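Local atomic coordinates of myosin-17 (Arabidopsis thaliana, PDB entry 7KFL), a protein that probably works as an actin-based motor of plant cells, carrying cargo through its globular tail domain. Residues D69-L74 with L226-A231; K165-I170 with I384-E389; E263-S268 with Y336-M341. All blocks are in the same frame, centred on the assembly; numbering follows the deposited sequence.

The three contacts are spread along an elongated, mostly helical cargo-binding tail. Interactions 1 and 2 are neighbours, their centres 15 Å apart, and helix 150-186 joins them: L74 of the first packs on I166 and I170 of the second. Their segments alternate along the chain, 69-74, 165-170, 226-231 and 384-389, so early, middle and C-terminal parts of the sequence are brought together in one region. Interaction 3, nested in the loop that interaction 2 closes, belongs to the DIL domain and lies about 39 Å and 37 Å, centre to centre, from interactions 1 and 2. Helix 236-260 reaches from the surroundings of the first two contacts to those of the third.

Interaction 1 of 3, residues D69-L74 with L226-A231; sequences DNNEVL and LNLMKA
The two backbones approach most closely at E72 and L228, whose CA atoms are 7.1 Å apart, where the first turn of helix 71-89 meets residues 226-231 of helix 205-231. L228 does the reaching: its CB bond points at the other helix, and its two methyls part to touch neighbouring residues. CD2 lies 3.6 Å from the carbonyl O of N71 and also touches N71 CB at 3.8 Å. The other branch, CD1, rests against the backbone of the next residue, 4.1 Å from E72 CA, with E72 CG at about the same range. CG of L228 stands anti to the backbone N (chi1 174°), which carries the fork outward from its helix. The E72 side chain runs across the leucine at about a right angle and touches it with its CG methylene, while its carboxylate continues along the exposed side. This is small, apolar helix-to-helix packing at the surface of the mostly helical globular tail, burying only 117 Å² over both segments. Replacing L228 by an alanine would probably leave N71 CB and the E72 backbone without their apolar partner and open a gap between the two helices. Polar bonds nearby complement the leucine: N71 ND2 is hydrogen-bonded to Y225 OH, one residue before the segment 226-231, so the asparagine amide also ties the two helices together. N70, at the N-cap position, spends its side chain elsewhere, ND2 on I65 O and OD1 on N173 ND2 of helix 150-186, and makes no capping bond. Its backbone O accepts L74 N at 2.8 Å as the helix begins. L226 and M229 turn to another side of helix 205-231, packing on V239 and F243 of helix 236-260.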
loop_
_atom_site.group_PDB
_atom_site.type_symbol
_atom_site.label_atom_id
_atom_site.label_comp_id
_atom_site.label_asym_id
_atom_site.label_seq_id
_atom_site.Cartn_x
_atom_site.Cartn_y
_atom_site.Cartn_z
ATOM N N ASP A 69 9.483 -1.780 -16.252
ATOM C CA ASP A 69 9.894 -0.633 -15.400
ATOM C C ASP A 69 8.861 0.483 -15.592
ATOM O O ASP A 69 9.182 1.500 -16.238
ATOM C CB ASP A 69 11.328 -0.194 -15.712
ATOM C CG ASP A 69 12.003 0.561 -14.578
ATOM O OD1 ASP A 69 11.281 1.047 -13.675
ATOM O OD2 ASP A 69 13.246 0.652 -14.600
ATOM N N ASN A 70 7.662 0.272 -15.042
ATOM C CA ASN A 70 6.446 1.096 -15.279
ATOM C C ASN A 70 6.174 1.996 -14.067
ATOM O O ASN A 70 5.041 2.493 -13.957
ATOM C CB ASN A 70 5.232 0.211 -15.587
ATOM C CG ASN A 70 5.046 -0.929 -14.604
ATOM O OD1 ASN A 70 5.824 -1.085 -13.664
ATOM N ND2 ASN A 70 4.017 -1.735 -14.810
ATOM N N ASN A 71 7.170 2.222 -13.205
ATOM C CA ASN A 71 6.983 2.919 -11.904
ATOM C C ASN A 71 6.600 4.384 -12.147
ATOM O O ASN A 71 5.657 4.862 -11.485
ATOM C CB ASN A 71 8.215 2.793 -11.004
ATOM C CG ASN A 71 8.144 1.590 -10.090
ATOM O OD1 ASN A 71 7.079 1.261 -9.573
ATOM N ND2 ASN A 71 9.271 0.932 -9.874
ATOM N N GLU A 72 7.302 5.060 -13.060
ATOM C CA GLU A 72 7.098 6.501 -13.370
ATOM C C GLU A 72 5.730 6.688 -14.034
ATOM O O GLU A 72 4.989 7.595 -13.607
ATOM C CB GLU A 72 8.225 7.024 -14.262
ATOM C CG GLU A 72 9.594 6.974 -13.603
ATOM C CD GLU A 72 10.711 7.607 -14.415
ATOM O OE1 GLU A 72 10.475 8.686 -15.004
ATOM O OE2 GLU A 72 11.816 7.021 -14.462
ATOM N N VAL A 73 5.410 5.853 -15.027
ATOM C CA VAL A 73 4.133 5.906 -15.802
ATOM C C VAL A 73 2.958 5.499 -14.897
ATOM O O VAL A 73 1.847 6.026 -15.119
ATOM C CB VAL A 73 4.207 5.048 -17.083
ATOM C CG1 VAL A 73 4.343 3.563 -16.787
ATOM C CG2 VAL A 73 3.023 5.297 -18.003
ATOM N N LEU A 74 3.186 4.611 -13.919
ATOM C CA LEU A 74 2.151 4.159 -12.946
ATOM C C LEU A 74 1.827 5.288 -11.962
ATOM O O LEU A 74 0.631 5.553 -11.747
ATOM C CB LEU A 74 2.634 2.915 -12.194
ATOM C CG LEU A 74 2.390 1.580 -12.897
ATOM C CD1 LEU A 74 3.205 0.476 -12.244
ATOM C CD2 LEU A 74 0.912 1.224 -12.896
ATOM N N LEU A 226 8.033 6.870 -2.216
ATOM C CA LEU A 226 7.436 8.067 -1.562
ATOM C C LEU A 226 7.705 9.305 -2.431
ATOM O O LEU A 226 6.741 10.018 -2.751
ATOM C CB LEU A 226 8.016 8.231 -0.152
ATOM C CG LEU A 226 7.548 9.463 0.620
ATOM C CD1 LEU A 226 6.030 9.524 0.701
ATOM C CD2 LEU A 226 8.151 9.489 2.016
ATOM N N ASN A 227 8.964 9.527 -2.822
ATOM C CA ASN A 227 9.411 10.737 -3.565
ATOM C C ASN A 227 8.849 10.710 -4.993
ATOM O O ASN A 227 8.543 11.799 -5.525
ATOM C CB ASN A 227 10.937 10.870 -3.564
ATOM C CG ASN A 227 11.506 11.156 -2.189
ATOM O OD1 ASN A 227 10.910 11.890 -1.404
ATOM N ND2 ASN A 227 12.662 10.588 -1.889
ATOM N N LEU A 228 8.720 9.515 -5.584
ATOM C CA LEU A 228 8.182 9.300 -6.957
ATOM C C LEU A 228 6.695 9.669 -6.998
ATOM O O LEU A 228 6.232 10.148 -8.053
ATOM C CB LEU A 228 8.387 7.834 -7.353
ATOM C CG LEU A 228 7.768 7.412 -8.685
ATOM C CD1 LEU A 228 8.345 8.220 -9.838
ATOM C CD2 LEU A 228 7.972 5.926 -8.925
ATOM N N MET A 229 5.971 9.425 -5.904
ATOM C CA MET A 229 4.518 9.714 -5.795
ATOM C C MET A 229 4.316 11.168 -5.354
ATOM O O MET A 229 3.274 11.745 -5.713
ATOM C CB MET A 229 3.847 8.754 -4.809
ATOM C CG MET A 229 3.719 7.344 -5.363
ATOM S SD MET A 229 2.769 6.246 -4.291
ATOM C CE MET A 229 3.862 6.132 -2.877
ATOM N N LYS A 230 5.279 11.742 -4.627
ATOM C CA LYS A 230 5.274 13.176 -4.232
ATOM C C LYS A 230 5.574 14.036 -5.468
ATOM O O LYS A 230 4.918 15.087 -5.622
ATOM C CB LYS A 230 6.268 13.420 -3.092
ATOM C CG LYS A 230 5.823 12.871 -1.744
ATOM C CD LYS A 230 6.851 13.027 -0.650
ATOM C CE LYS A 230 7.005 14.462 -0.194
ATOM N NZ LYS A 230 7.845 14.562 1.023
ATOM N N ALA A 231 6.502 13.587 -6.322
ATOM C CA ALA A 231 6.883 14.230 -7.603
ATOM C C ALA A 231 5.684 14.255 -8.557
ATOM O O ALA A 231 5.579 15.218 -9.342
ATOM C CB ALA A 231 8.044 13.498 -8.228
#

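Interaction 2 of 3, residues K165-I170 with I384-E389; sequences KIYGMI and IPFTVE
The phenolic OH of Y167 shares a weak hydrogen bond with Q245 OE1 and is pressed upon by the ring of P385, whose CG lies 3.3 Å away. P385 CD follows close behind, touching the same oxygen and, at 3.8 Å, Y167 CE1, so the proline covers the far end of the tyrosine with two of its ring carbons. F386 takes the middle. Its CE2 sits 3.5 Å above the Y167 ring plane, over the ring centre, in an edge-to-face (T-shaped) pair with centroids 5.0 Å apart and planes at 73°. CZ of the phenylalanine reaches farther back, toward Y167 CG and CB. The tyrosine CG is anti to its own backbone N (chi1 169°), which sends the ring out from helix 150-186 to meet the incoming chain. One face of the F386 ring is covered from within its own segment by I384 CG2, 4.1 Å above the plane. Two consecutive residues, P385 and F386, thus fasten the loop that precedes the C-terminal helix 388-393 to the central tyrosine, and the contact, apart from the partly exposed proline, is buried. Y167 and P385 also pack on K241 of helix 236-260, and F386 reaches L163 one turn back along helix 150-186. On another side of that long helix I166 packs on L74 and L78 of helix 71-89 and on I61 and I65 of helix 53-65, so the C-terminal segment lies over a helix that is itself embedded among its neighbours.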
loop_
_atom_site.group_PDB
_atom_site.type_symbol
_atom_site.label_atom_id
_atom_site.label_comp_id
_atom_site.label_asym_id
_atom_site.label_seq_id
_atom_site.Cartn_x
_atom_site.Cartn_y
_atom_site.Cartn_z
ATOM N N LYS A 165 -6.132 -1.163 -10.174
ATOM C CA LYS A 165 -5.064 -1.960 -10.836
ATOM C C LYS A 165 -3.716 -1.242 -10.700
ATOM O O LYS A 165 -2.725 -1.901 -10.324
ATOM C CB LYS A 165 -5.396 -2.186 -12.313
ATOM C CG LYS A 165 -4.314 -2.888 -13.121
ATOM C CD LYS A 165 -4.800 -3.369 -14.470
ATOM C CE LYS A 165 -3.677 -3.814 -15.383
ATOM N NZ LYS A 165 -3.032 -5.056 -14.897
ATOM N N ILE A 166 -3.683 0.055 -11.016
ATOM C CA ILE A 166 -2.455 0.901 -10.962
ATOM C C ILE A 166 -1.959 0.944 -9.510
ATOM O O ILE A 166 -0.789 0.585 -9.281
ATOM C CB ILE A 166 -2.723 2.299 -11.562
ATOM C CG1 ILE A 166 -2.856 2.222 -13.087
ATOM C CG2 ILE A 166 -1.652 3.297 -11.146
ATOM C CD1 ILE A 166 -3.564 3.405 -13.709
ATOM N N TYR A 167 -2.822 1.335 -8.565
ATOM C CA TYR A 167 -2.537 1.324 -7.104
ATOM C C TYR A 167 -1.914 -0.021 -6.713
ATOM O O TYR A 167 -0.879 -0.030 -6.023
ATOM C CB TYR A 167 -3.808 1.557 -6.285
ATOM C CG TYR A 167 -3.644 1.299 -4.810
ATOM C CD1 TYR A 167 -3.819 0.031 -4.278
ATOM C CD2 TYR A 167 -3.299 2.321 -3.941
ATOM C CE1 TYR A 167 -3.665 -0.213 -2.922
ATOM C CE2 TYR A 167 -3.147 2.096 -2.582
ATOM C CZ TYR A 167 -3.327 0.824 -2.070
ATOM O OH TYR A 167 -3.165 0.603 -0.734
ATOM N N GLY A 168 -2.553 -1.117 -7.133
ATOM C CA GLY A 168 -2.122 -2.499 -6.851
ATOM C C GLY A 168 -0.729 -2.785 -7.383
ATOM O O GLY A 168 0.031 -3.467 -6.678
ATOM N N MET A 169 -0.402 -2.280 -8.579
ATOM C CA MET A 169 0.881 -2.552 -9.289
ATOM C C MET A 169 2.030 -1.784 -8.622
ATOM O O MET A 169 3.114 -2.379 -8.469
ATOM C CB MET A 169 0.789 -2.169 -10.769
ATOM C CG MET A 169 0.105 -3.230 -11.609
ATOM S SD MET A 169 -0.618 -2.566 -13.125
ATOM C CE MET A 169 0.810 -2.580 -14.208
ATOM N N ILE A 170 1.807 -0.520 -8.248
ATOM C CA ILE A 170 2.790 0.308 -7.485
ATOM C C ILE A 170 3.127 -0.436 -6.185
ATOM O O ILE A 170 4.324 -0.698 -5.944
ATOM C CB ILE A 170 2.254 1.733 -7.224
ATOM C CG1 ILE A 170 2.202 2.559 -8.513
ATOM C CG2 ILE A 170 3.070 2.438 -6.149
ATOM C CD1 ILE A 170 1.436 3.863 -8.392
ATOM N N ILE A 384 -8.059 -3.788 -1.874
ATOM C CA ILE A 384 -8.183 -2.341 -2.226
ATOM C C ILE A 384 -8.793 -1.645 -1.011
ATOM O O ILE A 384 -9.947 -1.895 -0.670
ATOM C CB ILE A 384 -9.003 -2.144 -3.521
ATOM C CG1 ILE A 384 -8.129 -2.256 -4.776
ATOM C CG2 ILE A 384 -9.756 -0.819 -3.511
ATOM C CD1 ILE A 384 -7.290 -3.512 -4.859
ATOM N N PRO A 385 -8.030 -0.791 -0.290
ATOM C CA PRO A 385 -8.500 -0.214 0.970
ATOM C C PRO A 385 -9.228 1.134 0.847
ATOM O O PRO A 385 -9.263 1.859 1.827
ATOM C CB PRO A 385 -7.166 -0.046 1.709
ATOM C CG PRO A 385 -6.217 0.398 0.617
ATOM C CD PRO A 385 -6.656 -0.373 -0.612
ATOM N N PHE A 386 -9.806 1.433 -0.323
ATOM C CA PHE A 386 -10.465 2.733 -0.622
ATOM C C PHE A 386 -11.576 2.558 -1.660
ATOM O O PHE A 386 -11.482 1.649 -2.510
ATOM C CB PHE A 386 -9.442 3.749 -1.137
ATOM C CG PHE A 386 -8.742 3.342 -2.409
ATOM C CD1 PHE A 386 -9.299 3.615 -3.649
ATOM C CD2 PHE A 386 -7.526 2.677 -2.367
ATOM C CE1 PHE A 386 -8.654 3.234 -4.816
ATOM C CE2 PHE A 386 -6.881 2.299 -3.533
ATOM C CZ PHE A 386 -7.446 2.577 -4.756
ATOM N N THR A 387 -12.583 3.433 -1.587
ATOM C CA THR A 387 -13.646 3.629 -2.608
ATOM C C THR A 387 -13.468 5.021 -3.227
ATOM O O THR A 387 -12.801 5.865 -2.596
ATOM C CB THR A 387 -15.038 3.440 -1.992
ATOM O OG1 THR A 387 -15.179 4.360 -0.910
ATOM C CG2 THR A 387 -15.270 2.030 -1.495
ATOM N N VAL A 388 -14.042 5.250 -4.414
ATOM C CA VAL A 388 -13.928 6.534 -5.171
ATOM C C VAL A 388 -14.521 7.666 -4.320
ATOM O O VAL A 388 -14.030 8.806 -4.439
ATOM C CB VAL A 388 -14.601 6.440 -6.557
ATOM C CG1 VAL A 388 -14.646 7.783 -7.273
ATOM C CG2 VAL A 388 -13.927 5.400 -7.440
ATOM N N GLU A 389 -15.528 7.359 -3.492
ATOM C CA GLU A 389 -16.188 8.317 -2.564
ATOM C C GLU A 389 -15.200 8.740 -1.467
ATOM O O GLU A 389 -15.186 9.940 -1.134
ATOM C CB GLU A 389 -17.457 7.694 -1.975
ATOM C CG GLU A 389 -18.268 8.641 -1.106
ATOM C CD GLU A 389 -18.861 9.850 -1.811
ATOM O OE1 GLU A 389 -18.941 9.836 -3.057
ATOM O OE2 GLU A 389 -19.250 10.807 -1.109
#

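Interaction 3 of 3, residues E263-S268 with Y336-M341; sequences ECCSFS and YRISTM
C265 of the turn leading into helix 267-287 packs against I338 and M341 near the end of helix 332-341, joining two parts of the helical DIL domain. The tight part is the cysteine, which is buried and supplies most of the area covered on its side. Its SG lies against the helix backbone, 3.3 Å from I338 O and 3.6 Å from I338 CA, and touches the branch methyl CG2 of the same isoleucine at 4.0 Å. That methyl is anti to the I338 backbone N, while the other branch, CG1, lies beside the backbone N. Contact is looser toward M341, which is partly exposed: its terminal CE meets C265 CB at 3.8 Å. The methionine chain sets out with CG anti to the backbone N and then bends at its last torsion (chi3 66°), bringing the methyl round to the cysteine. Beyond the helix end, backbone hydrogen bonds between C265 and W343 hold the turn to the chain that follows M341. S266, just before helix 267-287, uses OG to cap N269 N, which fixes the start of that helix beside the contact. I338 also packs on L259 of helix 236-260, and R337 NH1 bonds L259 O, so helix 332-341 is held to that helix by both apolar and polar contacts. T340 points away from C265 on the exposed side of its helix. Here Y336 O accepts both T340 N and the hydroxyl OG1, the latter at 2.7 Å and tilted 33° from the carbonyl plane, while T340 CG2 lies 3.5 Å above the Y336 ring, toward its rim.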
loop_
_atom_site.group_PDB
_atom_site.type_symbol
_atom_site.label_atom_id
_atom_site.label_comp_id
_atom_site.label_asym_id
_atom_site.label_seq_id
_atom_site.Cartn_x
_atom_site.Cartn_y
_atom_site.Cartn_z
ATOM N N GLU A 263 15.994 -20.448 14.539
ATOM C CA GLU A 263 17.182 -19.552 14.607
ATOM C C GLU A 263 16.769 -18.079 14.760
ATOM O O GLU A 263 17.589 -17.310 15.300
ATOM C CB GLU A 263 18.082 -19.729 13.379
ATOM C CG GLU A 263 17.451 -19.306 12.060
ATOM C CD GLU A 263 16.694 -20.396 11.321
ATOM O OE1 GLU A 263 16.262 -21.367 11.978
ATOM O OE2 GLU A 263 16.536 -20.270 10.088
ATOM N N CYS A 264 15.577 -17.689 14.289
ATOM C CA CYS A 264 15.045 -16.300 14.393
ATOM C C CYS A 264 14.413 -16.070 15.772
ATOM O O CYS A 264 14.213 -14.898 16.136
ATOM C CB CYS A 264 14.009 -16.007 13.317
ATOM S SG CYS A 264 14.666 -16.124 11.633
ATOM N N CYS A 265 14.108 -17.145 16.502
ATOM C CA CYS A 265 13.455 -17.106 17.836
ATOM C C CYS A 265 14.537 -17.134 18.925
ATOM O O CYS A 265 14.540 -18.068 19.743
ATOM C CB CYS A 265 12.464 -18.255 17.976
ATOM S SG CYS A 265 11.040 -17.838 19.018
ATOM N N SER A 266 15.429 -16.139 18.916
ATOM C CA SER A 266 16.570 -16.001 19.859
ATOM C C SER A 266 16.620 -14.572 20.408
ATOM O O SER A 266 15.924 -13.696 19.861
ATOM C CB SER A 266 17.874 -16.375 19.199
ATOM O OG SER A 266 18.166 -15.507 18.114
ATOM N N PHE A 267 17.417 -14.357 21.455
ATOM C CA PHE A 267 17.648 -13.026 22.068
ATOM C C PHE A 267 18.396 -12.140 21.067
ATOM O O PHE A 267 17.948 -11.000 20.827
ATOM C CB PHE A 267 18.432 -13.142 23.374
ATOM C CG PHE A 267 18.447 -11.866 24.173
ATOM C CD1 PHE A 267 19.320 -10.837 23.853
ATOM C CD2 PHE A 267 17.564 -11.680 25.226
ATOM C CE1 PHE A 267 19.320 -9.657 24.580
ATOM C CE2 PHE A 267 17.568 -10.501 25.953
ATOM C CZ PHE A 267 18.444 -9.490 25.626
ATOM N N SER A 268 19.492 -12.662 20.503
ATOM C CA SER A 268 20.404 -11.943 19.573
ATOM C C SER A 268 19.629 -11.473 18.337
ATOM O O SER A 268 19.898 -10.349 17.867
ATOM C CB SER A 268 21.592 -12.795 19.189
ATOM O OG SER A 268 21.230 -13.779 18.232
ATOM N N TYR A 336 3.025 -19.195 22.759
ATOM C CA TYR A 336 3.443 -20.580 23.102
ATOM C C TYR A 336 4.598 -21.005 22.187
ATOM O O TYR A 336 5.636 -21.443 22.713
ATOM C CB TYR A 336 2.263 -21.552 23.011
ATOM C CG TYR A 336 2.634 -22.996 23.234
ATOM C CD1 TYR A 336 2.794 -23.505 24.513
ATOM C CD2 TYR A 336 2.842 -23.854 22.165
ATOM C CE1 TYR A 336 3.144 -24.830 24.725
ATOM C CE2 TYR A 336 3.193 -25.180 22.358
ATOM C CZ TYR A 336 3.344 -25.671 23.643
ATOM O OH TYR A 336 3.689 -26.978 23.840
ATOM N N ARG A 337 4.420 -20.873 20.869
ATOM C CA ARG A 337 5.447 -21.211 19.846
ATOM C C ARG A 337 6.737 -20.440 20.155
ATOM O O ARG A 337 7.798 -21.082 20.269
ATOM C CB ARG A 337 4.927 -20.898 18.437
ATOM C CG ARG A 337 5.964 -21.027 17.330
ATOM C CD ARG A 337 6.599 -22.403 17.267
ATOM N NE ARG A 337 5.617 -23.436 16.965
ATOM C CZ ARG A 337 5.291 -23.861 15.745
ATOM N NH1 ARG A 337 5.860 -23.343 14.668
ATOM N NH2 ARG A 337 4.380 -24.809 15.605
ATOM N N ILE A 338 6.636 -19.115 20.302
ATOM C CA ILE A 338 7.786 -18.204 20.587
ATOM C C ILE A 338 8.445 -18.645 21.901
ATOM O O ILE A 338 9.683 -18.754 21.925
ATOM C CB ILE A 338 7.334 -16.727 20.616
ATOM C CG1 ILE A 338 6.897 -16.247 19.229
ATOM C CG2 ILE A 338 8.419 -15.830 21.194
ATOM C CD1 ILE A 338 6.155 -14.928 19.233
ATOM N N SER A 339 7.645 -18.901 22.940
ATOM C CA SER A 339 8.094 -19.275 24.309
ATOM C C SER A 339 8.814 -20.631 24.306
ATOM O O SER A 339 9.833 -20.754 25.009
ATOM C CB SER A 339 6.932 -19.282 25.273
ATOM O OG SER A 339 6.409 -17.972 25.444
ATOM N N THR A 340 8.303 -21.614 23.559
ATOM C CA THR A 340 8.792 -23.022 23.560
ATOM C C THR A 340 9.976 -23.191 22.599
ATOM O O THR A 340 10.756 -24.137 22.805
ATOM C CB THR A 340 7.666 -24.002 23.212
ATOM O OG1 THR A 340 7.085 -23.596 21.973
ATOM C CG2 THR A 340 6.602 -24.073 24.285
ATOM N N MET A 341 10.097 -22.325 21.587
ATOM C CA MET A 341 11.150 -22.401 20.535
ATOM C C MET A 341 12.316 -21.462 20.880
ATOM O O MET A 341 13.384 -21.608 20.252
ATOM C CB MET A 341 10.571 -22.029 19.167
ATOM C CG MET A 341 11.266 -22.712 18.008
ATOM S SD MET A 341 10.299 -22.620 16.480
ATOM C CE MET A 341 10.329 -20.854 16.178
#